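Long-range contacts in hypothetical protein AQ_1354 (Aquifex aeolicus, PDB 1OZ9), which is probably a zinc-dependent, single-strand-specific endoribonuclease of the YbeY family, acting in 16S rRNA 3'-end maturation and late-stage 70S ribosome quality control: residues K8-K14 and N39-V45; S44-D50 and V87-T93; D50-L56 and P66-F72. All blocks are in the same frame, centred on the assembly; numbering follows the deposited sequence.

Contact 1 of 3, residues K8-K14 and N39-V45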
loop_
_atom_site.group_PDB
_atom_site.type_symbol
_atom_site.label_atom_id
_atom_site.label_comp_id
_atom_site.label_asym_id
_atom_site.label_seq_id
_atom_site.Cartn_x
_atom_site.Cartn_y
_atom_site.Cartn_z
ATOM N N LYS A 8 14.686 -9.108 -8.913
ATOM C CA LYS A 8 14.820 -8.646 -7.481
ATOM C C LYS A 8 13.600 -9.024 -6.657
ATOM O O LYS A 8 13.647 -9.980 -5.905
ATOM C CB LYS A 8 15.049 -7.143 -7.399
ATOM C CG LYS A 8 16.535 -6.787 -7.229
ATOM C CD LYS A 8 17.077 -7.425 -5.963
ATOM C CE LYS A 8 18.599 -7.519 -5.996
ATOM N NZ LYS A 8 19.165 -7.827 -4.653
ATOM N N ASN A 9 12.521 -8.277 -6.821
ATOM C CA ASN A 9 11.236 -8.605 -6.205
ATOM C C ASN A 9 10.185 -8.718 -7.286
ATOM O O ASN A 9 10.385 -8.278 -8.416
ATOM C CB ASN A 9 10.799 -7.545 -5.191
ATOM C CG ASN A 9 11.726 -7.495 -4.034
ATOM O OD1 ASN A 9 11.949 -8.514 -3.341
ATOM N ND2 ASN A 9 12.340 -6.343 -3.840
ATOM N N ARG A 10 9.063 -9.322 -6.961
ATOM C CA ARG A 10 8.047 -9.492 -8.003
ATOM C C ARG A 10 6.887 -8.661 -7.595
ATOM O O ARG A 10 6.214 -8.977 -6.601
ATOM C CB ARG A 10 7.621 -10.960 -8.086
ATOM C CG ARG A 10 6.539 -11.202 -9.168
ATOM C CD ARG A 10 6.392 -12.641 -9.444
ATOM N NE ARG A 10 5.527 -13.072 -10.533
ATOM C CZ ARG A 10 4.872 -14.239 -10.452
ATOM N NH1 ARG A 10 4.942 -14.939 -9.317
ATOM N NH2 ARG A 10 4.121 -14.675 -11.438
ATOM N N VAL A 11 6.695 -7.540 -8.283
ATOM C CA VAL A 11 5.578 -6.664 -7.977
ATOM C C VAL A 11 4.496 -6.895 -9.027
ATOM O O VAL A 11 4.761 -6.775 -10.232
ATOM C CB VAL A 11 6.033 -5.193 -7.931
ATOM C CG1 VAL A 11 4.846 -4.262 -7.776
ATOM C CG2 VAL A 11 6.935 -5.004 -6.688
ATOM N N LEU A 12 3.307 -7.283 -8.582
ATOM C CA LEU A 12 2.179 -7.572 -9.470
ATOM C C LEU A 12 1.123 -6.496 -9.316
ATOM O O LEU A 12 0.454 -6.417 -8.283
ATOM C CB LEU A 12 1.565 -8.923 -9.110
ATOM C CG LEU A 12 2.661 -9.998 -9.191
ATOM C CD1 LEU A 12 2.165 -11.364 -8.730
ATOM C CD2 LEU A 12 3.133 -10.070 -10.618
ATOM N N VAL A 13 0.934 -5.687 -10.337
ATOM C CA VAL A 13 -0.015 -4.598 -10.203
ATOM C C VAL A 13 -1.255 -4.919 -10.999
ATOM O O VAL A 13 -1.149 -5.287 -12.184
ATOM C CB VAL A 13 0.572 -3.311 -10.744
ATOM C CG1 VAL A 13 -0.490 -2.176 -10.704
ATOM C CG2 VAL A 13 1.827 -2.909 -9.901
ATOM N N LYS A 14 -2.415 -4.772 -10.379
ATOM C CA LYS A 14 -3.681 -5.003 -11.097
ATOM C C LYS A 14 -4.544 -3.765 -10.991
ATOM O O LYS A 14 -4.762 -3.270 -9.882
ATOM C CB LYS A 14 -4.412 -6.193 -10.499
ATOM C CG LYS A 14 -3.749 -7.509 -10.882
ATOM C CD LYS A 14 -4.481 -8.730 -10.335
ATOM C CE LYS A 14 -4.601 -9.797 -11.424
ATOM N NZ LYS A 14 -4.970 -11.120 -10.842
ATOM N N ASN A 39 14.375 -8.627 -0.579
ATOM C CA ASN A 39 14.806 -9.299 -1.792
ATOM C C ASN A 39 13.993 -10.581 -1.956
ATOM O O ASN A 39 13.662 -11.256 -0.974
ATOM C CB ASN A 39 16.314 -9.661 -1.686
ATOM C CG ASN A 39 17.234 -8.428 -1.517
ATOM O OD1 ASN A 39 17.649 -7.796 -2.508
ATOM N ND2 ASN A 39 17.607 -8.116 -0.253
ATOM N N ASN A 40 13.677 -10.937 -3.184
ATOM C CA ASN A 40 12.922 -12.149 -3.422
ATOM C C ASN A 40 11.564 -12.277 -2.744
ATOM O O ASN A 40 11.241 -13.359 -2.235
ATOM C CB ASN A 40 13.735 -13.300 -2.935
ATOM C CG ASN A 40 14.117 -14.206 -4.012
ATOM O OD1 ASN A 40 14.207 -13.810 -5.185
ATOM N ND2 ASN A 40 14.322 -15.459 -3.649
ATOM N N VAL A 41 10.786 -11.203 -2.721
ATOM C CA VAL A 41 9.458 -11.282 -2.186
ATOM C C VAL A 41 8.472 -10.913 -3.266
ATOM O O VAL A 41 8.838 -10.298 -4.276
ATOM C CB VAL A 41 9.243 -10.346 -0.957
ATOM C CG1 VAL A 41 10.268 -10.681 0.158
ATOM C CG2 VAL A 41 9.352 -8.893 -1.387
ATOM N N GLU A 42 7.224 -11.301 -3.062
ATOM C CA GLU A 42 6.148 -10.974 -3.995
ATOM C C GLU A 42 5.174 -10.015 -3.337
ATOM O O GLU A 42 4.819 -10.188 -2.170
ATOM C CB GLU A 42 5.422 -12.246 -4.455
ATOM C CG GLU A 42 4.242 -11.982 -5.414
ATOM C CD GLU A 42 3.499 -13.271 -5.711
ATOM O OE1 GLU A 42 2.298 -13.377 -5.362
ATOM O OE2 GLU A 42 4.140 -14.203 -6.254
ATOM N N LEU A 43 4.761 -8.987 -4.065
ATOM C CA LEU A 43 3.822 -8.011 -3.526
ATOM C C LEU A 43 2.791 -7.763 -4.600
ATOM O O LEU A 43 3.174 -7.525 -5.748
ATOM C CB LEU A 43 4.546 -6.688 -3.299
ATOM C CG LEU A 43 3.672 -5.481 -2.984
ATOM C CD1 LEU A 43 2.944 -5.708 -1.645
ATOM C CD2 LEU A 43 4.531 -4.208 -2.928
ATOM N N SER A 44 1.507 -7.812 -4.245
ATOM C CA SER A 44 0.466 -7.468 -5.201
ATOM C C SER A 44 -0.137 -6.114 -4.826
ATOM O O SER A 44 -0.360 -5.839 -3.638
ATOM C CB SER A 44 -0.605 -8.556 -5.271
ATOM O OG SER A 44 -0.035 -9.753 -5.813
ATOM N N VAL A 45 -0.353 -5.263 -5.832
ATOM C CA VAL A 45 -0.986 -3.971 -5.594
ATOM C C VAL A 45 -2.251 -3.893 -6.448
ATOM O O VAL A 45 -2.190 -4.117 -7.678
ATOM C CB VAL A 45 -0.047 -2.813 -5.913
ATOM C CG1 VAL A 45 -0.748 -1.469 -5.618
ATOM C CG2 VAL A 45 1.269 -2.946 -5.091
#
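Parallel pairing of neighbouring strands in a beta-alpha-beta unit is exemplified by residues 10-14 and 41-45, which the helix 22-35 connects. The backbone ladder comes first: five hydrogen bonds run from Arg-10 N to Val-41 O (2.9 Å) at one end as far as Lys-14 N to Val-45 O (2.8 Å) at the other. Ahead of the strand, Asn-40 N donates to Lys-8 O (2.9 Å) and Val-41 N to side-chain Asn-9 OD1 (3.0 Å), which stands in for a backbone carbonyl; separately, Lys-8 NZ donates to Asn-39 OD1 (2.6 Å). Apolar side chains line one face: Val-11 CG2 lies 4.5 Å from Leu-43 CB and Val-13 CG2 4.4 Å from Val-45 CB, with helix 22-35 packed on Val-11 and helix 105-120 on Leu-43. On the other, Arg-10 NH1 forms a salt bridge with Glu-42 OE2 (3.3 Å), secondary to that carboxylate's hydrogen bond with Tyr-81. One face is thus purely apolar; the other mixes an ion pair with Leu-12 and Ser-44, while main-chain bonds fix the register.

Contact 2 of 3, residues S44-D50 and V87-T93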
loop_
_atom_site.group_PDB
_atom_site.type_symbol
_atom_site.label_atom_id
_atom_site.label_comp_id
_atom_site.label_asym_id
_atom_site.label_seq_id
_atom_site.Cartn_x
_atom_site.Cartn_y
_atom_site.Cartn_z
ATOM N N SER A 44 1.507 -7.812 -4.245
ATOM C CA SER A 44 0.466 -7.468 -5.201
ATOM C C SER A 44 -0.137 -6.114 -4.826
ATOM O O SER A 44 -0.360 -5.839 -3.638
ATOM C CB SER A 44 -0.605 -8.556 -5.271
ATOM O OG SER A 44 -0.035 -9.753 -5.813
ATOM N N VAL A 45 -0.353 -5.263 -5.832
ATOM C CA VAL A 45 -0.986 -3.971 -5.594
ATOM C C VAL A 45 -2.251 -3.893 -6.448
ATOM O O VAL A 45 -2.190 -4.117 -7.678
ATOM C CB VAL A 45 -0.047 -2.813 -5.913
ATOM C CG1 VAL A 45 -0.748 -1.469 -5.618
ATOM C CG2 VAL A 45 1.269 -2.946 -5.091
ATOM N N TYR A 46 -3.403 -3.615 -5.833
ATOM C CA TYR A 46 -4.651 -3.546 -6.606
ATOM C C TYR A 46 -5.212 -2.139 -6.490
ATOM O O TYR A 46 -5.346 -1.630 -5.377
ATOM C CB TYR A 46 -5.659 -4.551 -6.049
ATOM C CG TYR A 46 -6.970 -4.729 -6.816
ATOM C CD1 TYR A 46 -7.052 -4.543 -8.191
ATOM C CD2 TYR A 46 -8.130 -5.127 -6.141
ATOM C CE1 TYR A 46 -8.248 -4.734 -8.869
ATOM C CE2 TYR A 46 -9.319 -5.319 -6.799
ATOM C CZ TYR A 46 -9.387 -5.131 -8.159
ATOM O OH TYR A 46 -10.602 -5.338 -8.786
ATOM N N ILE A 47 -5.501 -1.492 -7.616
ATOM C CA ILE A 47 -6.158 -0.179 -7.556
ATOM C C ILE A 47 -7.613 -0.389 -7.981
ATOM O O ILE A 47 -7.895 -0.752 -9.138
ATOM C CB ILE A 47 -5.520 0.862 -8.487
ATOM C CG1 ILE A 47 -4.010 1.005 -8.258
ATOM C CG2 ILE A 47 -6.247 2.208 -8.339
ATOM C CD1 ILE A 47 -3.579 1.407 -6.822
ATOM N N THR A 48 -8.543 -0.170 -7.058
ATOM C CA THR A 48 -9.935 -0.449 -7.350
ATOM C C THR A 48 -10.827 0.726 -6.977
ATOM O O THR A 48 -10.346 1.867 -6.929
ATOM C CB THR A 48 -10.346 -1.799 -6.683
ATOM O OG1 THR A 48 -11.677 -2.149 -7.046
ATOM C CG2 THR A 48 -10.348 -1.707 -5.144
ATOM N N ASP A 49 -12.109 0.462 -6.743
ATOM C CA ASP A 49 -13.079 1.529 -6.452
ATOM C C ASP A 49 -13.666 1.424 -5.049
ATOM O O ASP A 49 -13.385 0.478 -4.322
ATOM C CB ASP A 49 -14.223 1.536 -7.470
ATOM C CG ASP A 49 -15.053 0.249 -7.449
ATOM O OD1 ASP A 49 -14.846 -0.633 -6.589
ATOM O OD2 ASP A 49 -15.955 0.030 -8.283
ATOM N N ASP A 50 -14.502 2.387 -4.681
ATOM C CA ASP A 50 -15.087 2.411 -3.341
ATOM C C ASP A 50 -15.977 1.211 -3.044
ATOM O O ASP A 50 -15.999 0.710 -1.907
ATOM C CB ASP A 50 -15.872 3.714 -3.106
ATOM C CG ASP A 50 -15.010 4.793 -2.486
ATOM O OD1 ASP A 50 -13.798 4.530 -2.277
ATOM O OD2 ASP A 50 -15.439 5.928 -2.171
ATOM N N VAL A 87 -1.804 -5.213 -1.262
ATOM C CA VAL A 87 -2.182 -3.845 -0.866
ATOM C C VAL A 87 -3.291 -3.446 -1.827
ATOM O O VAL A 87 -3.114 -3.550 -3.043
ATOM C CB VAL A 87 -1.047 -2.855 -1.024
ATOM C CG1 VAL A 87 -1.557 -1.443 -0.799
ATOM C CG2 VAL A 87 0.066 -3.167 0.016
ATOM N N VAL A 88 -4.435 -3.017 -1.296
ATOM C CA VAL A 88 -5.576 -2.656 -2.134
ATOM C C VAL A 88 -5.925 -1.193 -1.831
ATOM O O VAL A 88 -6.171 -0.857 -0.662
ATOM C CB VAL A 88 -6.793 -3.535 -1.772
ATOM C CG1 VAL A 88 -8.021 -3.169 -2.640
ATOM C CG2 VAL A 88 -6.443 -5.012 -1.927
ATOM N N ILE A 89 -6.002 -0.355 -2.883
ATOM C CA ILE A 89 -6.243 1.070 -2.739
ATOM C C ILE A 89 -7.467 1.468 -3.544
ATOM O O ILE A 89 -7.648 0.987 -4.661
ATOM C CB ILE A 89 -5.021 1.808 -3.318
ATOM C CG1 ILE A 89 -3.841 1.605 -2.362
ATOM C CG2 ILE A 89 -5.348 3.305 -3.560
ATOM C CD1 ILE A 89 -2.480 2.039 -2.916
ATOM N N SER A 90 -8.301 2.332 -2.994
ATOM C CA SER A 90 -9.436 2.810 -3.760
ATOM C C SER A 90 -9.054 4.126 -4.410
ATOM O O SER A 90 -8.742 5.117 -3.729
ATOM C CB SER A 90 -10.663 3.067 -2.884
ATOM O OG SER A 90 -11.655 3.749 -3.677
ATOM N N GLN A 91 -9.098 4.141 -5.732
ATOM C CA GLN A 91 -8.885 5.382 -6.447
ATOM C C GLN A 91 -9.913 6.439 -6.062
ATOM O O GLN A 91 -9.590 7.614 -5.992
ATOM C CB GLN A 91 -8.932 5.145 -7.970
ATOM C CG GLN A 91 -8.680 6.411 -8.752
ATOM C CD GLN A 91 -8.787 6.169 -10.254
ATOM O OE1 GLN A 91 -9.799 6.498 -10.894
ATOM N NE2 GLN A 91 -7.754 5.599 -10.804
ATOM N N ASP A 92 -11.162 6.027 -5.856
ATOM C CA ASP A 92 -12.230 6.957 -5.509
ATOM C C ASP A 92 -11.899 7.722 -4.237
ATOM O O ASP A 92 -12.059 8.945 -4.162
ATOM C CB ASP A 92 -13.531 6.220 -5.242
ATOM C CG ASP A 92 -14.128 5.589 -6.479
ATOM O OD1 ASP A 92 -13.778 5.998 -7.628
ATOM O OD2 ASP A 92 -14.971 4.671 -6.377
ATOM N N THR A 93 -11.484 6.992 -3.213
ATOM C CA THR A 93 -11.176 7.634 -1.953
ATOM C C THR A 93 -9.891 8.407 -2.061
ATOM O O THR A 93 -9.811 9.504 -1.538
ATOM C CB THR A 93 -11.119 6.602 -0.809
ATOM O OG1 THR A 93 -12.457 6.181 -0.529
ATOM C CG2 THR A 93 -10.662 7.269 0.510
#
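Where two parallel strands each run into a helix, polar side chains can add a second layer of bonding to the backbone ladder. Strands 44-48 and 87-90 pair through five backbone hydrogen bonds, the last from Gln-91 N, in the first turn of helix 91-101, to Thr-48 O (2.9 Å). Ile-47, with both chi angles m, turns its CD1 to within 3.8 Å of Ile-89 CB, on the face that helix 105-120 packs against. On the reverse face the t rotamer of Tyr-46 leaves CD2 4.0 Å from Val-88 CG1 while its hydroxyl reaches Glu-52, whose OE1 is also hydrogen-bonded to Thr-48 OG1; Thr-48 (chi1 t) sets CG2 3.7 Å from Val-88 CG1. At the strand ends, Asp-49 (chi1 p) N-caps helix 50-61 by accepting from Glu-52 N. Ser-90 (chi1 t) N-caps helix 91-101, its OG accepting from Thr-93 N (3.3 Å) and donating to Asp-50 OD1 (2.7 Å). That OD1 also accepts from Thr-93 OG1 (2.8 Å), and Asp-92 OD2 accepts from Asp-50 N (2.9 Å). Asp-50 OD1 and Asp-92 OD2 lie 4.3 Å apart, their charge offset by hydroxyl and amide donors and by the Asp-50 salt bridge to Arg-96.

Contact 3 of 3, residues D50-L56 and P66-F72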
loop_
_atom_site.group_PDB
_atom_site.type_symbol
_atom_site.label_atom_id
_atom_site.label_comp_id
_atom_site.label_asym_id
_atom_site.label_seq_id
_atom_site.Cartn_x
_atom_site.Cartn_y
_atom_site.Cartn_z
ATOM N N ASP A 50 -14.502 2.387 -4.681
ATOM C CA ASP A 50 -15.087 2.411 -3.341
ATOM C C ASP A 50 -15.977 1.211 -3.044
ATOM O O ASP A 50 -15.999 0.710 -1.907
ATOM C CB ASP A 50 -15.872 3.714 -3.106
ATOM C CG ASP A 50 -15.010 4.793 -2.486
ATOM O OD1 ASP A 50 -13.798 4.530 -2.277
ATOM O OD2 ASP A 50 -15.439 5.928 -2.171
ATOM N N GLN A 51 -16.714 0.745 -4.053
ATOM C CA GLN A 51 -17.600 -0.386 -3.836
ATOM C C GLN A 51 -16.810 -1.660 -3.501
ATOM O O GLN A 51 -17.158 -2.401 -2.585
ATOM C CB GLN A 51 -18.602 -0.562 -4.993
ATOM C CG GLN A 51 -19.790 0.410 -4.854
ATOM C CD GLN A 51 -20.758 0.461 -6.051
ATOM O OE1 GLN A 51 -21.058 -0.564 -6.684
ATOM N NE2 GLN A 51 -21.274 1.655 -6.332
ATOM N N GLU A 52 -15.727 -1.905 -4.217
ATOM C CA GLU A 52 -14.977 -3.113 -3.933
ATOM C C GLU A 52 -14.250 -3.024 -2.602
ATOM O O GLU A 52 -14.249 -3.981 -1.820
ATOM C CB GLU A 52 -14.004 -3.446 -5.048
ATOM C CG GLU A 52 -13.154 -4.645 -4.682
ATOM C CD GLU A 52 -12.577 -5.356 -5.887
ATOM O OE1 GLU A 52 -12.404 -4.704 -6.954
ATOM O OE2 GLU A 52 -12.306 -6.577 -5.746
ATOM N N ILE A 53 -13.649 -1.878 -2.317
ATOM C CA ILE A 53 -12.930 -1.778 -1.058
ATOM C C ILE A 53 -13.906 -1.869 0.119
ATOM O O ILE A 53 -13.580 -2.393 1.179
ATOM C CB ILE A 53 -12.011 -0.541 -1.010
ATOM C CG1 ILE A 53 -10.769 -0.860 -0.155
ATOM C CG2 ILE A 53 -12.769 0.708 -0.526
ATOM C CD1 ILE A 53 -9.596 0.019 -0.432
ATOM N N ARG A 54 -15.144 -1.458 -0.105
ATOM C CA ARG A 54 -16.127 -1.539 0.959
ATOM C C ARG A 54 -16.432 -2.998 1.296
ATOM O O ARG A 54 -16.484 -3.374 2.474
ATOM C CB ARG A 54 -17.389 -0.768 0.576
ATOM C CG ARG A 54 -18.482 -0.791 1.613
ATOM C CD ARG A 54 -19.781 -0.196 1.112
ATOM N NE ARG A 54 -20.895 -0.441 2.023
ATOM C CZ ARG A 54 -21.956 0.346 2.106
ATOM N NH1 ARG A 54 -22.035 1.426 1.335
ATOM N NH2 ARG A 54 -22.936 0.066 2.960
ATOM N N GLU A 55 -16.634 -3.828 0.276
ATOM C CA GLU A 55 -16.899 -5.239 0.530
ATOM C C GLU A 55 -15.721 -5.816 1.302
ATOM O O GLU A 55 -15.906 -6.580 2.241
ATOM C CB GLU A 55 -17.084 -6.048 -0.762
ATOM C CG GLU A 55 -18.257 -5.681 -1.647
ATOM C CD GLU A 55 -18.199 -6.396 -2.991
ATOM O OE1 GLU A 55 -17.187 -7.066 -3.261
ATOM O OE2 GLU A 55 -19.144 -6.279 -3.793
ATOM N N LEU A 56 -14.513 -5.445 0.901
ATOM C CA LEU A 56 -13.309 -5.946 1.564
ATOM C C LEU A 56 -13.249 -5.517 3.033
ATOM O O LEU A 56 -12.975 -6.336 3.928
ATOM C CB LEU A 56 -12.058 -5.484 0.831
ATOM C CG LEU A 56 -11.845 -6.109 -0.547
ATOM C CD1 LEU A 56 -10.639 -5.466 -1.261
ATOM C CD2 LEU A 56 -11.717 -7.648 -0.445
ATOM N N PRO A 66 -16.332 2.403 2.823
ATOM C CA PRO A 66 -15.140 2.481 1.975
ATOM C C PRO A 66 -13.984 3.005 2.803
ATOM O O PRO A 66 -14.217 3.503 3.909
ATOM C CB PRO A 66 -15.513 3.523 0.919
ATOM C CG PRO A 66 -16.992 3.782 1.107
ATOM C CD PRO A 66 -17.330 3.445 2.513
ATOM N N THR A 67 -12.769 2.860 2.293
ATOM C CA THR A 67 -11.586 3.403 2.943
ATOM C C THR A 67 -10.521 3.648 1.877
ATOM O O THR A 67 -10.756 3.362 0.693
ATOM C CB THR A 67 -11.090 2.465 4.068
ATOM O OG1 THR A 67 -10.040 3.119 4.785
ATOM C CG2 THR A 67 -10.416 1.205 3.472
ATOM N N ASP A 68 -9.375 4.204 2.247
ATOM C CA ASP A 68 -8.339 4.477 1.240
ATOM C C ASP A 68 -7.438 3.283 0.888
ATOM O O ASP A 68 -7.135 3.020 -0.306
ATOM C CB ASP A 68 -7.475 5.670 1.644
ATOM C CG ASP A 68 -6.957 5.588 3.084
ATOM O OD1 ASP A 68 -7.199 4.577 3.817
ATOM O OD2 ASP A 68 -6.320 6.562 3.578
ATOM N N VAL A 69 -7.001 2.550 1.902
ATOM C CA VAL A 69 -6.103 1.437 1.619
ATOM C C VAL A 69 -6.302 0.311 2.643
ATOM O O VAL A 69 -6.532 0.570 3.825
ATOM C CB VAL A 69 -4.622 1.938 1.660
ATOM C CG1 VAL A 69 -4.268 2.578 3.045
ATOM C CG2 VAL A 69 -3.582 0.844 1.227
ATOM N N LEU A 70 -6.196 -0.930 2.186
ATOM C CA LEU A 70 -6.213 -2.070 3.077
ATOM C C LEU A 70 -5.029 -2.961 2.726
ATOM O O LEU A 70 -4.661 -3.076 1.549
ATOM C CB LEU A 70 -7.518 -2.836 2.955
ATOM C CG LEU A 70 -8.768 -2.121 3.509
ATOM C CD1 LEU A 70 -9.997 -2.944 3.178
ATOM C CD2 LEU A 70 -8.714 -1.924 5.012
ATOM N N SER A 71 -4.418 -3.582 3.724
ATOM C CA SER A 71 -3.319 -4.502 3.432
ATOM C C SER A 71 -3.645 -5.911 3.939
ATOM O O SER A 71 -4.183 -6.069 5.049
ATOM C CB SER A 71 -2.055 -3.985 4.128
ATOM O OG SER A 71 -2.261 -4.215 5.522
ATOM N N PHE A 72 -3.315 -6.938 3.153
ATOM C CA PHE A 72 -3.662 -8.318 3.499
ATOM C C PHE A 72 -2.430 -9.218 3.475
ATOM O O PHE A 72 -1.972 -9.581 2.400
ATOM C CB PHE A 72 -4.674 -8.876 2.484
ATOM C CG PHE A 72 -5.923 -8.044 2.355
ATOM C CD1 PHE A 72 -6.022 -7.065 1.394
ATOM C CD2 PHE A 72 -6.962 -8.205 3.232
ATOM C CE1 PHE A 72 -7.158 -6.266 1.303
ATOM C CE2 PHE A 72 -8.113 -7.415 3.130
ATOM C CZ PHE A 72 -8.208 -6.466 2.157
#
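In this matrix-metalloproteinase-type fold, a few apolar side chains, chiefly Ile-53, Pro-66 and Leu-56, hold helix 50-61 against the edge strand 69-78. Ile-53, directed at the 66-72 segment, loses the greatest area, 83 Å², with Pro-66 close behind at 82 Å². Ile-53 CG2 lies 3.9 Å from Pro-66 CA and 3.5 Å from Thr-67 N, Ile-53 CD1 comes within 3.9 Å of Asp-68 O, and Ile-53 CG1 meets Leu-70 CD1 at 4.0 Å, so one side chain spans the turn into strand 69-72. Pro-66 lies against the helix where the two segments are nearest, its CA 4.3 Å from Arg-54 CA; its CB touches Asp-50 CG (3.7 Å). The Arg-54 guanidinium leads away to a salt bridge with Asp-64. One turn on from Ile-53, Leu-56 sets CB 4.0 Å from Leu-70 CD1 and 4.2 Å from Phe-72 CZ; separately, the Phe-72 ring packs edge-to-face with that of Tyr-60. Val-69 faces the opposite way, onto His-115, a predicted zinc ligand. With no hydrogen bond between them, helix 50-56 and residues 66-72 are held by apolar contact, the strand presenting Leu-70 and Phe-72 to this helix and Val-69 to the metal-site side.

How the contacts relate
A single sheet, ordered 10-15, 41-48, 81-90, 69-78, ties the three contacts together. Contacts 1 and 2 are successive pairings across strand 41-48 and share Ser-44 and Val-45; contact 1 involves the outermost strand 10-15 and several exposed ends, whereas contact 2 is more central and more buried. Contact 3, nested within the loop that contact 2 closes, turns to the other sheet edge, strand 69-78, and to the helix that follows strand 41-48. Backbone bonding dominates the first two, supplemented by a surface ion pair in one and a network of carboxylates and hydroxyls joining two helix N-termini in the other, while the third relies on hydrophobic packing. Contacts 2 and 3 share Asp-50.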